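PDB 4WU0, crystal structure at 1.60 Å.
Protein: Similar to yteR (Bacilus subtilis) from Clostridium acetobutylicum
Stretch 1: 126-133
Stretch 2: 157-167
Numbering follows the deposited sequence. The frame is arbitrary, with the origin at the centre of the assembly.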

# COMPACT_ATOMS: atom_id res chain seq x y z
N GLN A 126 -0.23 -9.77 16.14
CA GLN A 126 0.15 -8.43 15.69
C GLN A 126 -0.65 -7.96 14.49
O GLN A 126 -0.85 -8.70 13.53
CB GLN A 126 1.64 -8.37 15.35
CG GLN A 126 2.51 -8.62 16.56
CD GLN A 126 3.98 -8.70 16.24
OE1 GLN A 126 4.49 -7.99 15.35
NE2 GLN A 126 4.68 -9.57 16.95
N ILE A 127 -1.10 -6.70 14.55
CA ILE A 127 -1.71 -6.04 13.41
C ILE A 127 -0.77 -4.92 13.00
O ILE A 127 -0.49 -4.03 13.80
CB ILE A 127 -3.07 -5.41 13.75
CG1 ILE A 127 -4.04 -6.49 14.25
CG2 ILE A 127 -3.63 -4.69 12.52
CD1 ILE A 127 -5.32 -5.93 14.85
N TRP A 128 -0.25 -4.96 11.78
CA TRP A 128 0.51 -3.84 11.22
C TRP A 128 -0.32 -3.19 10.12
O TRP A 128 -1.02 -3.89 9.36
CB TRP A 128 1.82 -4.28 10.58
CG TRP A 128 2.80 -5.08 11.41
CD1 TRP A 128 2.58 -5.77 12.57
CD2 TRP A 128 4.17 -5.30 11.07
NE1 TRP A 128 3.74 -6.40 12.97
CE2 TRP A 128 4.73 -6.13 12.06
CE3 TRP A 128 4.99 -4.88 10.01
CZ2 TRP A 128 6.06 -6.54 12.04
CZ3 TRP A 128 6.30 -5.28 9.99
CH2 TRP A 128 6.83 -6.11 10.99
N LEU A 129 -0.26 -1.86 10.03
CA LEU A 129 -1.08 -1.15 9.04
C LEU A 129 -0.81 -1.69 7.63
O LEU A 129 -1.76 -1.79 6.82
CB LEU A 129 -0.81 0.36 9.06
CG LEU A 129 -1.28 1.15 10.28
CD1 LEU A 129 -0.99 2.60 10.14
CD2 LEU A 129 -2.77 0.92 10.50
N ASP A 130 0.45 -1.99 7.32
CA ASP A 130 0.82 -2.51 6.01
C ASP A 130 -0.12 -3.63 5.57
O ASP A 130 -0.48 -3.71 4.40
CB ASP A 130 2.26 -3.09 5.97
CG ASP A 130 3.32 -2.23 6.63
OD1 ASP A 130 3.08 -1.67 7.70
OD2 ASP A 130 4.43 -2.13 6.06
N GLY A 131 -0.47 -4.53 6.50
CA GLY A 131 -1.25 -5.71 6.18
C GLY A 131 -2.65 -5.47 5.68
O GLY A 131 -3.21 -6.29 4.97
N LEU A 132 -3.24 -4.34 6.08
CA LEU A 132 -4.57 -4.01 5.60
C LEU A 132 -4.58 -3.81 4.11
O LEU A 132 -5.58 -4.08 3.46
CB LEU A 132 -5.10 -2.76 6.31
CG LEU A 132 -5.75 -3.03 7.68
CD1 LEU A 132 -7.03 -3.82 7.51
CD2 LEU A 132 -4.79 -3.73 8.63
N TYR A 133 -3.48 -3.33 3.55
CA TYR A 133 -3.37 -3.14 2.11
C TYR A 133 -3.08 -4.46 1.42
O TYR A 133 -3.66 -4.76 0.38
CB TYR A 133 -2.24 -2.16 1.77
CG TYR A 133 -2.15 -1.86 0.29
CD1 TYR A 133 -3.08 -1.04 -0.32
CD2 TYR A 133 -1.15 -2.40 -0.49
CE1 TYR A 133 -2.99 -0.77 -1.65
CE2 TYR A 133 -1.05 -2.13 -1.83
CZ TYR A 133 -1.97 -1.30 -2.41
OH TYR A 133 -1.87 -1.00 -3.76
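Stretch 2 157-167: HQFIITEKNLK

Two nearly antiparallel helices can pack without a hydrogen bond between them, and this pair is a clear example. Stretch 1 runs as a strand through Ile 127 and Trp 128 and then turns into a helix that continues beyond Tyr 133. Stretch 2 continues a helix that began earlier in the chain and runs to Leu 166, and Lys 167 is the first residue to leave helical phi/psi. The helix axes approach to 11.0 Å and cross at -165°, and the register runs backward: Leu 132 lies nearest Phe 159 (CA to CA 7.1 Å), and Ile 127 nearest Thr 162 (CA to CA 7.3 Å).

No hydrogen bond spans the interface; the fit is largely apolar. Leu 132 points toward stretch 2 and places CD1 4.0 Å from the centroid of the Phe 159 ring, only 5° off its normal, a CH-pi contact over the face. Leu 132 CD2 lies 3.6 Å from Thr 162 OG1. Thr 162 OG1 donates to Gln 158 O at 2.8 Å within its own helix, which satisfies the donor locally; Ile 127 CG2 lies 3.7 Å from Thr 162 OG1. Toward the C-terminal end of stretch 2, Leu 129 joins the contact: its CA-to-CB bond points sideways, yet its CD2 reaches Leu 166 CD2 at 3.6 Å and Thr 162 CG2 at 3.8 Å. Trp 128, by contrast, points away.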

# COMPACT_ATOMS: atom_id res chain seq x y z
N HIS A 157 -14.90 -5.23 8.85
CA HIS A 157 -14.64 -5.38 10.29
C HIS A 157 -13.14 -5.25 10.58
O HIS A 157 -12.73 -4.64 11.59
CB HIS A 157 -15.15 -6.75 10.75
CG HIS A 157 -14.93 -7.03 12.20
ND1 HIS A 157 -15.69 -6.46 13.20
CD2 HIS A 157 -14.04 -7.84 12.82
CE1 HIS A 157 -15.29 -6.91 14.37
NE2 HIS A 157 -14.28 -7.75 14.17
N GLN A 158 -12.30 -5.79 9.70
CA GLN A 158 -10.86 -5.68 9.92
C GLN A 158 -10.37 -4.24 9.87
O GLN A 158 -9.55 -3.83 10.68
CB GLN A 158 -10.10 -6.55 8.93
CG GLN A 158 -10.47 -8.01 9.11
CD GLN A 158 -9.41 -8.95 8.66
OE1 GLN A 158 -8.22 -8.75 8.94
NE2 GLN A 158 -9.82 -10.00 7.95
N PHE A 159 -10.90 -3.45 8.94
CA PHE A 159 -10.57 -2.03 8.91
C PHE A 159 -11.02 -1.29 10.15
O PHE A 159 -10.31 -0.44 10.66
CB PHE A 159 -11.19 -1.35 7.68
CG PHE A 159 -10.41 -1.58 6.42
CD1 PHE A 159 -9.37 -0.76 6.09
CD2 PHE A 159 -10.69 -2.66 5.60
CE1 PHE A 159 -8.62 -0.97 4.95
CE2 PHE A 159 -9.96 -2.89 4.45
CZ PHE A 159 -8.92 -2.05 4.12
N ILE A 160 -12.23 -1.61 10.61
CA ILE A 160 -12.82 -0.92 11.75
C ILE A 160 -12.06 -1.23 13.05
O ILE A 160 -11.81 -0.34 13.85
CB ILE A 160 -14.30 -1.27 11.87
CG1 ILE A 160 -15.06 -0.59 10.73
CG2 ILE A 160 -14.89 -0.83 13.21
CD1 ILE A 160 -16.48 -1.13 10.48
N ILE A 161 -11.73 -2.49 13.25
CA ILE A 161 -11.00 -2.90 14.44
C ILE A 161 -9.58 -2.33 14.40
O ILE A 161 -9.03 -1.95 15.43
CB ILE A 161 -10.96 -4.43 14.56
CG1 ILE A 161 -12.36 -4.99 14.79
CG2 ILE A 161 -10.01 -4.89 15.67
CD1 ILE A 161 -13.03 -4.51 16.05
N THR A 162 -8.98 -2.29 13.22
CA THR A 162 -7.64 -1.73 13.11
C THR A 162 -7.65 -0.26 13.52
O THR A 162 -6.79 0.18 14.27
CB THR A 162 -7.08 -1.92 11.69
OG1 THR A 162 -6.94 -3.33 11.45
CG2 THR A 162 -5.74 -1.24 11.52
N GLU A 163 -8.62 0.51 13.05
CA GLU A 163 -8.67 1.89 13.46
C GLU A 163 -8.92 2.02 14.97
O GLU A 163 -8.30 2.86 15.62
CB GLU A 163 -9.74 2.64 12.67
CG GLU A 163 -9.74 4.13 12.91
CD GLU A 163 -10.83 4.61 13.87
OE1 GLU A 163 -11.43 3.79 14.59
OE2 GLU A 163 -11.06 5.84 13.90
N LYS A 164 -9.79 1.18 15.53
CA LYS A 164 -10.08 1.23 16.96
C LYS A 164 -8.82 1.02 17.79
O LYS A 164 -8.57 1.74 18.76
CB LYS A 164 -11.12 0.17 17.32
CG LYS A 164 -11.44 0.11 18.80
CD LYS A 164 -12.47 -0.97 19.11
CE LYS A 164 -12.97 -0.84 20.54
NZ LYS A 164 -12.17 -1.63 21.52
N ASN A 165 -7.99 0.06 17.38
CA ASN A 165 -6.83 -0.31 18.18
C ASN A 165 -5.59 0.51 17.90
O ASN A 165 -4.75 0.65 18.79
CB ASN A 165 -6.48 -1.79 17.99
CG ASN A 165 -7.49 -2.74 18.65
OD1 ASN A 165 -7.93 -2.52 19.77
ND2 ASN A 165 -7.82 -3.81 17.95
N LEU A 166 -5.44 1.04 16.68
CA LEU A 166 -4.18 1.69 16.30
C LEU A 166 -4.22 3.21 16.27
O LEU A 166 -3.18 3.84 16.15
CB LEU A 166 -3.67 1.17 14.94
CG LEU A 166 -2.98 -0.20 15.01
CD1 LEU A 166 -3.95 -1.34 15.33
CD2 LEU A 166 -2.24 -0.51 13.74
N LYS A 167 -5.40 3.81 16.38
CA LYS A 167 -5.52 5.26 16.30
C LYS A 167 -5.08 5.97 17.58
O LYS A 167 -5.41 5.55 18.70
CB LYS A 167 -6.97 5.67 16.00
CG LYS A 167 -7.15 7.18 15.81
CD LYS A 167 -8.59 7.53 15.41
CE LYS A 167 -9.58 7.33 16.57
NZ LYS A 167 -9.45 8.38 17.62